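Long-range contacts in acetyl xylan esterase (Geobacillus stearothermophilus, PDB 5BN1), which removes acetyl side groups from the xylose units of xylan and xylo-oligosaccharides during hemicellulose breakdown: residues S86-I91 and I132-F137; P136-G141 and W190-P195. The protein carries 1 engineered substitution. One frame throughout, in Å; residues are numbered along the deposited sequence.

Interaction 1: residues S86-I91 and I132-F137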
ATOM      1  N   SER A  86     -29.452 -11.658 -19.702  1.00 13.97           N
ATOM      2  CA  SER A  86     -28.568 -11.350 -20.822  1.00 13.73           C
ATOM      3  C   SER A  86     -27.254 -12.152 -20.636  1.00 14.04           C
ATOM      4  O   SER A  86     -26.653 -12.140 -19.568  1.00 15.10           O
ATOM      5  CB  SER A  86     -28.179  -9.860 -20.941  1.00 13.63           C
ATOM      6  OG  SER A  86     -27.366  -9.623 -22.021  1.00 16.41           O
ATOM      7  N   ILE A  87     -26.950 -12.940 -21.658  1.00 13.79           N
ATOM      8  CA  ILE A  87     -25.771 -13.815 -21.662  1.00 14.66           C
ATOM      9  C   ILE A  87     -24.855 -13.365 -22.778  1.00 12.65           C
ATOM     10  O   ILE A  87     -25.199 -13.290 -23.944  1.00 14.31           O
ATOM     11  CB  ILE A  87     -26.127 -15.325 -21.887  1.00 14.69           C
ATOM     12  CG1 ILE A  87     -27.211 -15.684 -20.872  1.00 15.18           C
ATOM     13  CG2 ILE A  87     -24.873 -16.168 -21.835  1.00 16.02           C
ATOM     14  CD1 ILE A  87     -27.885 -17.022 -21.290  1.00 18.44           C
ATOM     15  N   MET A  88     -23.543 -13.153 -22.443  1.00 11.71           N
ATOM     16  CA  MET A  88     -22.479 -12.956 -23.447  1.00 12.10           C
ATOM     17  C   MET A  88     -21.290 -13.769 -22.993  1.00 12.51           C
ATOM     18  O   MET A  88     -20.533 -13.487 -22.082  1.00 13.90           O
ATOM     19  CB  MET A  88     -22.033 -11.488 -23.669  1.00 12.33           C
ATOM     20  CG  MET A  88     -21.057 -11.393 -24.808  1.00 13.70           C
ATOM     21  SD  MET A  88     -20.831  -9.751 -25.520  1.00 15.40           S
ATOM     22  CE  MET A  88     -20.485  -8.823 -24.049  1.00 16.93           C
ATOM     23  N   ILE A  89     -21.164 -14.930 -23.700  1.00 12.36           N
ATOM     24  CA  ILE A  89     -20.131 -15.918 -23.353  1.00 11.49           C
ATOM     25  C   ILE A  89     -19.643 -16.602 -24.605  1.00 12.95           C
ATOM     26  O   ILE A  89     -20.323 -16.681 -25.647  1.00 11.83           O
ATOM     27  CB  ILE A  89     -20.645 -16.928 -22.330  1.00 11.78           C
ATOM     28  CG1 ILE A  89     -19.530 -17.624 -21.524  1.00 13.00           C
ATOM     29  CG2 ILE A  89     -21.636 -17.931 -23.042  1.00 13.02           C
ATOM     30  CD1 ILE A  89     -18.910 -16.693 -20.463  1.00 13.84           C
ATOM     31  N   GLY A  90     -18.366 -16.994 -24.571  1.00 13.09           N
ATOM     32  CA  GLY A  90     -17.671 -17.653 -25.730  1.00 12.21           C
ATOM     33  C   GLY A  90     -16.315 -17.106 -26.051  1.00 11.66           C
ATOM     34  O   GLY A  90     -15.525 -17.782 -26.649  1.00 11.72           O
ATOM     35  N   ILE A  91     -16.037 -15.832 -25.676  1.00 11.22           N
ATOM     36  CA  ILE A  91     -14.717 -15.329 -25.950  1.00 11.89           C
ATOM     37  C   ILE A  91     -13.613 -16.202 -25.378  1.00 10.24           C
ATOM     38  O   ILE A  91     -12.661 -16.518 -26.081  1.00 11.62           O
ATOM     39  CB  ILE A  91     -14.572 -13.883 -25.476  1.00 12.11           C
ATOM     40  CG1 ILE A  91     -15.351 -12.947 -26.383  1.00 13.80           C
ATOM     41  CG2 ILE A  91     -13.074 -13.446 -25.495  1.00 14.21           C
ATOM     42  CD1 ILE A  91     -15.497 -11.509 -25.916  1.00 15.86           C
ATOM     43  N   ILE A 132     -31.763 -12.605 -23.413  1.00 14.66           N
ATOM     44  CA  ILE A 132     -31.098 -11.974 -24.463  1.00 14.48           C
ATOM     45  C   ILE A 132     -29.715 -12.628 -24.687  1.00 15.51           C
ATOM     46  O   ILE A 132     -28.979 -12.734 -23.738  1.00 17.02           O
ATOM     47  CB  ILE A 132     -30.766 -10.450 -24.165  1.00 15.95           C
ATOM     48  CG1 ILE A 132     -32.069  -9.721 -23.765  1.00 18.68           C
ATOM     49  CG2 ILE A 132     -30.182  -9.799 -25.387  1.00 17.41           C
ATOM     50  CD1 ILE A 132     -32.123  -9.140 -22.413  1.00 23.27           C
ATOM     51  N   LEU A 133     -29.515 -13.237 -25.847  1.00 14.43           N
ATOM     52  CA  LEU A 133     -28.272 -13.907 -26.164  1.00 15.07           C
ATOM     53  C   LEU A 133     -27.491 -12.964 -27.006  1.00 13.62           C
ATOM     54  O   LEU A 133     -27.753 -12.605 -28.119  1.00 14.79           O
ATOM     55  CB  LEU A 133     -28.583 -15.214 -26.989  1.00 15.75           C
ATOM     56  CG  LEU A 133     -29.114 -16.235 -26.032  1.00 16.70           C
ATOM     57  CD1 LEU A 133     -29.625 -17.410 -26.885  1.00 18.81           C
ATOM     58  CD2 LEU A 133     -28.082 -16.822 -25.144  1.00 24.47           C
ATOM     59  N   MET A 134     -26.287 -12.606 -26.424  1.00 14.41           N
ATOM     60  CA  MET A 134     -25.344 -11.842 -27.175  1.00 15.05           C
ATOM     61  C   MET A 134     -24.205 -12.702 -27.637  1.00 12.27           C
ATOM     62  O   MET A 134     -23.688 -13.501 -26.910  1.00 14.20           O
ATOM     63  CB  MET A 134     -24.710 -10.783 -26.226  1.00 14.69           C
ATOM     64  CG  MET A 134     -25.695  -9.875 -25.547  1.00 14.62           C
ATOM     65  SD  MET A 134     -24.964  -8.627 -24.315  1.00 17.15           S
ATOM     66  CE  MET A 134     -24.078  -7.626 -25.488  1.00 20.02           C
ATOM     67  N   THR A 135     -23.815 -12.541 -28.857  1.00 11.92           N
ATOM     68  CA  THR A 135     -22.702 -13.345 -29.424  1.00 11.61           C
ATOM     69  C   THR A 135     -21.400 -12.936 -28.716  1.00 11.90           C
ATOM     70  O   THR A 135     -21.306 -11.767 -28.276  1.00 11.70           O
ATOM     71  CB  THR A 135     -22.444 -13.190 -30.922  1.00 13.29           C
ATOM     72  OG1 THR A 135     -22.135 -11.821 -31.300  1.00 13.32           O
ATOM     73  CG2 THR A 135     -23.736 -13.531 -31.711  1.00 14.17           C
ATOM     74  N   PRO A 136     -20.488 -13.849 -28.538  1.00 12.06           N
ATOM     75  CA  PRO A 136     -19.084 -13.396 -28.361  1.00 11.74           C
ATOM     76  C   PRO A 136     -18.670 -12.607 -29.580  1.00 12.09           C
ATOM     77  O   PRO A 136     -19.305 -12.473 -30.651  1.00 11.40           O
ATOM     78  CB  PRO A 136     -18.380 -14.712 -28.128  1.00 11.97           C
ATOM     79  CG  PRO A 136     -19.037 -15.673 -29.142  1.00 12.34           C
ATOM     80  CD  PRO A 136     -20.474 -15.319 -28.917  1.00 12.41           C
ATOM     81  N   PHE A 137     -17.424 -12.070 -29.532  1.00 11.99           N
ATOM     82  CA  PHE A 137     -16.881 -11.311 -30.604  1.00 11.33           C
ATOM     83  C   PHE A 137     -15.332 -11.359 -30.521  1.00 10.85           C
ATOM     84  O   PHE A 137     -14.788 -11.729 -29.480  1.00 11.08           O
ATOM     85  CB  PHE A 137     -17.326  -9.790 -30.520  1.00 10.62           C
ATOM     86  CG  PHE A 137     -16.908  -9.065 -29.276  1.00 10.74           C
ATOM     87  CD1 PHE A 137     -15.630  -8.545 -29.244  1.00 12.87           C
ATOM     88  CD2 PHE A 137     -17.720  -8.968 -28.174  1.00 11.67           C
ATOM     89  CE1 PHE A 137     -15.189  -7.939 -28.052  1.00 11.94           C
ATOM     90  CE2 PHE A 137     -17.309  -8.392 -27.018  1.00 12.04           C
ATOM     91  CZ  PHE A 137     -16.031  -7.908 -26.940  1.00 11.50           C
TER
HETATM   92  O   HOH W   1     -23.361 -15.838 -25.453  1.00 14.13           O
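M88 and M134 lie next to each other on adjoining strands and their side chains cross obliquely, M134 CE being 3.9 Å from M88 SD. They belong to the central parallel sheet of the α/β/α SGNH-hydrolase fold, where strand 84-88 runs beside strand 130-134. Two nearly straight backbone bonds join the strands: I87 N gives to I132 O (2.9 Å), and I87 O accepts from M134 N (2.8 Å). At I89 N the direct bonding gives way to a water, which accepts from I89 N and donates to M134 O. On the face of the sheet that carries the methionines, M134 CG stands anti to the carbonyl carbon (chi1 -56°), and SD beyond it lies 3.5 Å from S86 OG. An alanine at M134 would probably leave a gap between S86, the end of M88 and F207 of helix 197-211, since CG, SD and CE fill that place. On the other face, I87 CD1 touches L133 CD2, the two side chains running alongside each other. M88 CG is anti to its backbone N (chi1 -174°); SD beyond it makes a Met-aromatic contact at the edge of the F137 ring, 4.1 Å from CE2. G90, the N-cap of helix 91-99, has backbone angles that would jam a beta-carbon against the carbonyl O of I89, and P136 CG would be only 2.9 Å from it. I91 CD1 forms a CH-pi contact over one face of the F137 ring, 3.9 Å from its centroid, while I91 CG1 rests 3.4 Å from F137 O, a buried acceptor without a polar partner.

Interaction 2: residues P136-G141 and W190-P195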
ATOM      1  N   PRO A 136     -20.488 -13.849 -28.538  1.00 12.06           N
ATOM      2  CA  PRO A 136     -19.084 -13.396 -28.361  1.00 11.74           C
ATOM      3  C   PRO A 136     -18.670 -12.607 -29.580  1.00 12.09           C
ATOM      4  O   PRO A 136     -19.305 -12.473 -30.651  1.00 11.40           O
ATOM      5  CB  PRO A 136     -18.380 -14.712 -28.128  1.00 11.97           C
ATOM      6  CG  PRO A 136     -19.037 -15.673 -29.142  1.00 12.34           C
ATOM      7  CD  PRO A 136     -20.474 -15.319 -28.917  1.00 12.41           C
ATOM      8  N   PHE A 137     -17.424 -12.070 -29.532  1.00 11.99           N
ATOM      9  CA  PHE A 137     -16.881 -11.311 -30.604  1.00 11.33           C
ATOM     10  C   PHE A 137     -15.332 -11.359 -30.521  1.00 10.85           C
ATOM     11  O   PHE A 137     -14.788 -11.729 -29.480  1.00 11.08           O
ATOM     12  CB  PHE A 137     -17.326  -9.790 -30.520  1.00 10.62           C
ATOM     13  CG  PHE A 137     -16.908  -9.065 -29.276  1.00 10.74           C
ATOM     14  CD1 PHE A 137     -15.630  -8.545 -29.244  1.00 12.87           C
ATOM     15  CD2 PHE A 137     -17.720  -8.968 -28.174  1.00 11.67           C
ATOM     16  CE1 PHE A 137     -15.189  -7.939 -28.052  1.00 11.94           C
ATOM     17  CE2 PHE A 137     -17.309  -8.392 -27.018  1.00 12.04           C
ATOM     18  CZ  PHE A 137     -16.031  -7.908 -26.940  1.00 11.50           C
ATOM     19  N   TYR A 138     -14.752 -10.931 -31.625  1.00 10.96           N
ATOM     20  CA  TYR A 138     -13.278 -10.790 -31.706  1.00 11.26           C
ATOM     21  C   TYR A 138     -13.044  -9.596 -32.544  1.00 12.84           C
ATOM     22  O   TYR A 138     -13.576  -9.491 -33.666  1.00 12.55           O
ATOM     23  CB  TYR A 138     -12.614 -12.033 -32.218  1.00 11.88           C
ATOM     24  CG  TYR A 138     -11.107 -12.078 -32.107  1.00 10.90           C
ATOM     25  CD1 TYR A 138     -10.500 -11.888 -30.887  1.00 11.13           C
ATOM     26  CD2 TYR A 138     -10.322 -12.423 -33.183  1.00 10.94           C
ATOM     27  CE1 TYR A 138      -9.147 -11.991 -30.732  1.00 11.01           C
ATOM     28  CE2 TYR A 138      -8.935 -12.512 -33.025  1.00 10.45           C
ATOM     29  CZ  TYR A 138      -8.379 -12.328 -31.805  1.00 11.48           C
ATOM     30  OH  TYR A 138      -6.993 -12.491 -31.705  1.00 12.69           O
ATOM     31  N   ILE A 139     -12.262  -8.626 -32.000  1.00 10.42           N
ATOM     32  CA  ILE A 139     -12.153  -7.372 -32.707  1.00 11.47           C
ATOM     33  C   ILE A 139     -11.041  -7.476 -33.730  1.00 11.64           C
ATOM     34  O   ILE A 139      -9.855  -7.178 -33.529  1.00 12.99           O
ATOM     35  CB  ILE A 139     -11.925  -6.207 -31.683  1.00 10.70           C
ATOM     36  CG1 ILE A 139     -13.015  -6.192 -30.668  1.00 11.97           C
ATOM     37  CG2 ILE A 139     -11.782  -4.858 -32.455  1.00 12.43           C
ATOM     38  CD1 ILE A 139     -12.829  -5.206 -29.505  1.00 13.80           C
ATOM     39  N   GLU A 140     -11.405  -8.005 -34.919  1.00 10.95           N
ATOM     40  CA  GLU A 140     -10.473  -8.406 -35.960  1.00 11.24           C
ATOM     41  C   GLU A 140     -11.294  -8.443 -37.249  1.00 14.87           C
ATOM     42  O   GLU A 140     -12.317  -9.162 -37.253  1.00 13.88           O
ATOM     43  CB  GLU A 140      -9.896  -9.855 -35.656  1.00 12.73           C
ATOM     44  CG  GLU A 140      -9.139 -10.419 -36.809  1.00 13.38           C
ATOM     45  CD  GLU A 140      -8.066  -9.520 -37.325  1.00 14.64           C
ATOM     46  OE1 GLU A 140      -7.128  -9.135 -36.532  1.00 13.85           O
ATOM     47  OE2 GLU A 140      -8.113  -9.096 -38.539  1.00 16.79           O
ATOM     48  N   GLY A 141     -10.999  -7.627 -38.243  1.00 14.72           N
ATOM     49  CA  GLY A 141     -11.813  -7.549 -39.453  1.00 16.15           C
ATOM     50  C   GLY A 141     -11.513  -8.601 -40.480  1.00 17.79           C
ATOM     51  O   GLY A 141     -12.345  -8.790 -41.401  1.00 17.91           O
ATOM     52  N   TRP A 190      -6.076  -3.314 -27.939  1.00 12.38           N
ATOM     53  CA  TRP A 190      -4.787  -3.876 -28.205  1.00 11.21           C
ATOM     54  C   TRP A 190      -4.823  -5.424 -28.307  1.00 12.46           C
ATOM     55  O   TRP A 190      -4.124  -5.946 -29.177  1.00 12.21           O
ATOM     56  CB  TRP A 190      -3.746  -3.506 -27.176  1.00 13.22           C
ATOM     57  CG  TRP A 190      -3.071  -2.171 -27.352  1.00 13.08           C
ATOM     58  CD1 TRP A 190      -3.348  -1.200 -28.240  1.00 14.54           C
ATOM     59  CD2 TRP A 190      -1.956  -1.720 -26.543  1.00 14.59           C
ATOM     60  NE1 TRP A 190      -2.435  -0.139 -28.045  1.00 14.77           N
ATOM     61  CE2 TRP A 190      -1.589  -0.457 -27.045  1.00 15.60           C
ATOM     62  CE3 TRP A 190      -1.237  -2.282 -25.514  1.00 15.13           C
ATOM     63  CZ2 TRP A 190      -0.520   0.258 -26.490  1.00 17.28           C
ATOM     64  CZ3 TRP A 190      -0.152  -1.510 -24.909  1.00 18.07           C
ATOM     65  CH2 TRP A 190       0.186  -0.319 -25.469  1.00 16.62           C
ATOM     66  N   ASP A 191      -5.586  -6.070 -27.437  1.00 12.07           N
ATOM     67  CA  ASP A 191      -5.547  -7.550 -27.456  1.00 12.17           C
ATOM     68  C   ASP A 191      -6.753  -8.084 -28.269  1.00 11.48           C
ATOM     69  O   ASP A 191      -6.903  -9.311 -28.265  1.00 12.15           O
ATOM     70  CB  ASP A 191      -5.583  -8.065 -26.009  1.00 11.10           C
ATOM     71  CG  ASP A 191      -6.801  -7.765 -25.252  1.00 14.17           C
ATOM     72  OD1 ASP A 191      -7.842  -7.296 -25.800  1.00 12.60           O
ATOM     73  OD2 ASP A 191      -6.780  -7.976 -23.982  1.00 15.54           O
ATOM     74  N   ARG A 192      -7.480  -7.250 -28.966  1.00 10.80           N
ATOM     75  CA  ARG A 192      -8.622  -7.662 -29.768  1.00 11.16           C
ATOM     76  C   ARG A 192      -9.771  -8.170 -28.987  1.00 11.58           C
ATOM     77  O   ARG A 192     -10.706  -8.697 -29.675  1.00 13.51           O
ATOM     78  CB  ARG A 192      -8.207  -8.531 -30.996  1.00 12.00           C
ATOM     79  CG  ARG A 192      -7.263  -7.826 -31.959  1.00 11.22           C
ATOM     80  CD  ARG A 192      -6.838  -8.690 -33.123  1.00 11.83           C
ATOM     81  NE  ARG A 192      -5.727  -9.599 -32.714  1.00 11.89           N
ATOM     82  CZ  ARG A 192      -5.302 -10.644 -33.436  1.00 12.49           C
ATOM     83  NH1 ARG A 192      -5.827 -10.815 -34.617  1.00 12.56           N
ATOM     84  NH2 ARG A 192      -4.335 -11.435 -33.041  1.00 13.38           N
ATOM     85  N   VAL A 193      -9.793  -8.064 -27.689  1.00 11.50           N
ATOM     86  CA  VAL A 193     -10.867  -8.526 -26.857  1.00 11.69           C
ATOM     87  C   VAL A 193     -11.400  -7.441 -25.953  1.00 12.96           C
ATOM     88  O   VAL A 193     -12.600  -7.183 -25.926  1.00 13.76           O
ATOM     89  CB  VAL A 193     -10.457  -9.744 -26.073  1.00 12.63           C
ATOM     90  CG1 VAL A 193     -11.495 -10.109 -25.024  1.00 14.78           C
ATOM     91  CG2 VAL A 193     -10.207 -10.899 -27.068  1.00 11.88           C
ATOM     92  N   HIS A 194     -10.528  -6.818 -25.127  1.00 13.40           N
ATOM     93  CA  HIS A 194     -10.898  -5.904 -24.093  1.00 13.61           C
ATOM     94  C   HIS A 194     -10.847  -4.485 -24.649  1.00 16.57           C
ATOM     95  O   HIS A 194      -9.734  -3.960 -24.859  1.00 15.12           O
ATOM     96  CB  HIS A 194      -9.926  -5.996 -22.943  1.00 13.96           C
ATOM     97  CG  HIS A 194      -9.963  -7.340 -22.277  1.00 14.87           C
ATOM     98  ND1 HIS A 194      -9.040  -8.283 -22.497  1.00 15.50           N
ATOM     99  CD2 HIS A 194     -10.893  -7.882 -21.441  1.00 17.74           C
ATOM    100  CE1 HIS A 194      -9.294  -9.339 -21.741  1.00 19.56           C
ATOM    101  NE2 HIS A 194     -10.449  -9.150 -21.160  1.00 18.29           N
ATOM    102  N   PRO A 195     -11.975  -3.877 -24.907  1.00 14.79           N
ATOM    103  CA  PRO A 195     -11.971  -2.625 -25.606  1.00 15.04           C
ATOM    104  C   PRO A 195     -11.974  -1.356 -24.728  1.00 13.81           C
ATOM    105  O   PRO A 195     -12.173  -1.439 -23.530  1.00 15.65           O
ATOM    106  CB  PRO A 195     -13.213  -2.663 -26.479  1.00 16.56           C
ATOM    107  CG  PRO A 195     -14.112  -3.331 -25.643  1.00 18.62           C
ATOM    108  CD  PRO A 195     -13.365  -4.362 -24.774  1.00 15.70           C
TER
HETATM  109  O   HOH W   2      -5.725 -11.904 -29.082  1.00 14.18           O
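Y138 turns CG anti to its backbone N (chi1 -170°), and R192 bends at chi3 (-81°) to swing NE round, bringing phenol and guanidinium together. Y138 OH sits over the centre of the guanidinium face, 3.0 Å from R192 CZ, with the two planes 42° apart. This is not a hydrogen bond: the hydroxyl bonds to Y184 OH of the second subunit, and a water links it to D191 O. R192 NH1 instead makes a salt bridge to E140 OE1 (2.9 Å), the carboxylate standing almost perpendicular to the guanidinium and met on its anti side, out of plane. Since R192 NE of the second subunit lies close to its counterpart here, E140 probably offsets some of the like-charge repulsion. I139 N, at the centre of an inverse gamma turn, donates to R192 O (2.8 Å), joining the two loops through their backbones. V193 CG2 meets the Y138 ring at its edge, 4.0 Å from CD1, and the side chains of I139 and P195 cross at about a right angle, CD1 touching CB. V193 O lies 3.4 Å from F137 CE1, near the plane of that ring. The 190-195 loop carries the DxxH motif of SGNH hydrolases. D191 OD1 accepts from V193 N, an Asx turn, and from H194 N, completing an Asx motif, while OD2 accepts from H194 ND1 (2.7 Å). H194 NE2 bonds to S15 OG, consistent with a Ser-His-Asp charge relay. Around the contact, I139 packs on F176 and L180 of helix 172-180, Y138 on M147 and M151 of helix 146-165, and V193 on I91 and W95 of helix 91-99.

In the fold
Both interactions are largely buried, but interaction 1 lies near the centre of the chain, away from any other subunit, whereas the centre of interaction 2 lies about 13 Å from the centre of the chain and the contact reaches the second subunit. They share P136 and F137, where the chain leaves strand 130-134 and runs on into the loop that meets 190-195. Interaction 1 joins two parallel strands through backbone bonds and sulfur-rich apolar contacts; interaction 2 joins two loops through a single backbone bond, a salt bridge and a tyrosine whose hydroxyl bonds to the second subunit. I91 CG2 touches V193 CG1 at 3.7 Å, packing the start of helix 91-99 against the loop with the inferred charge-relay residues.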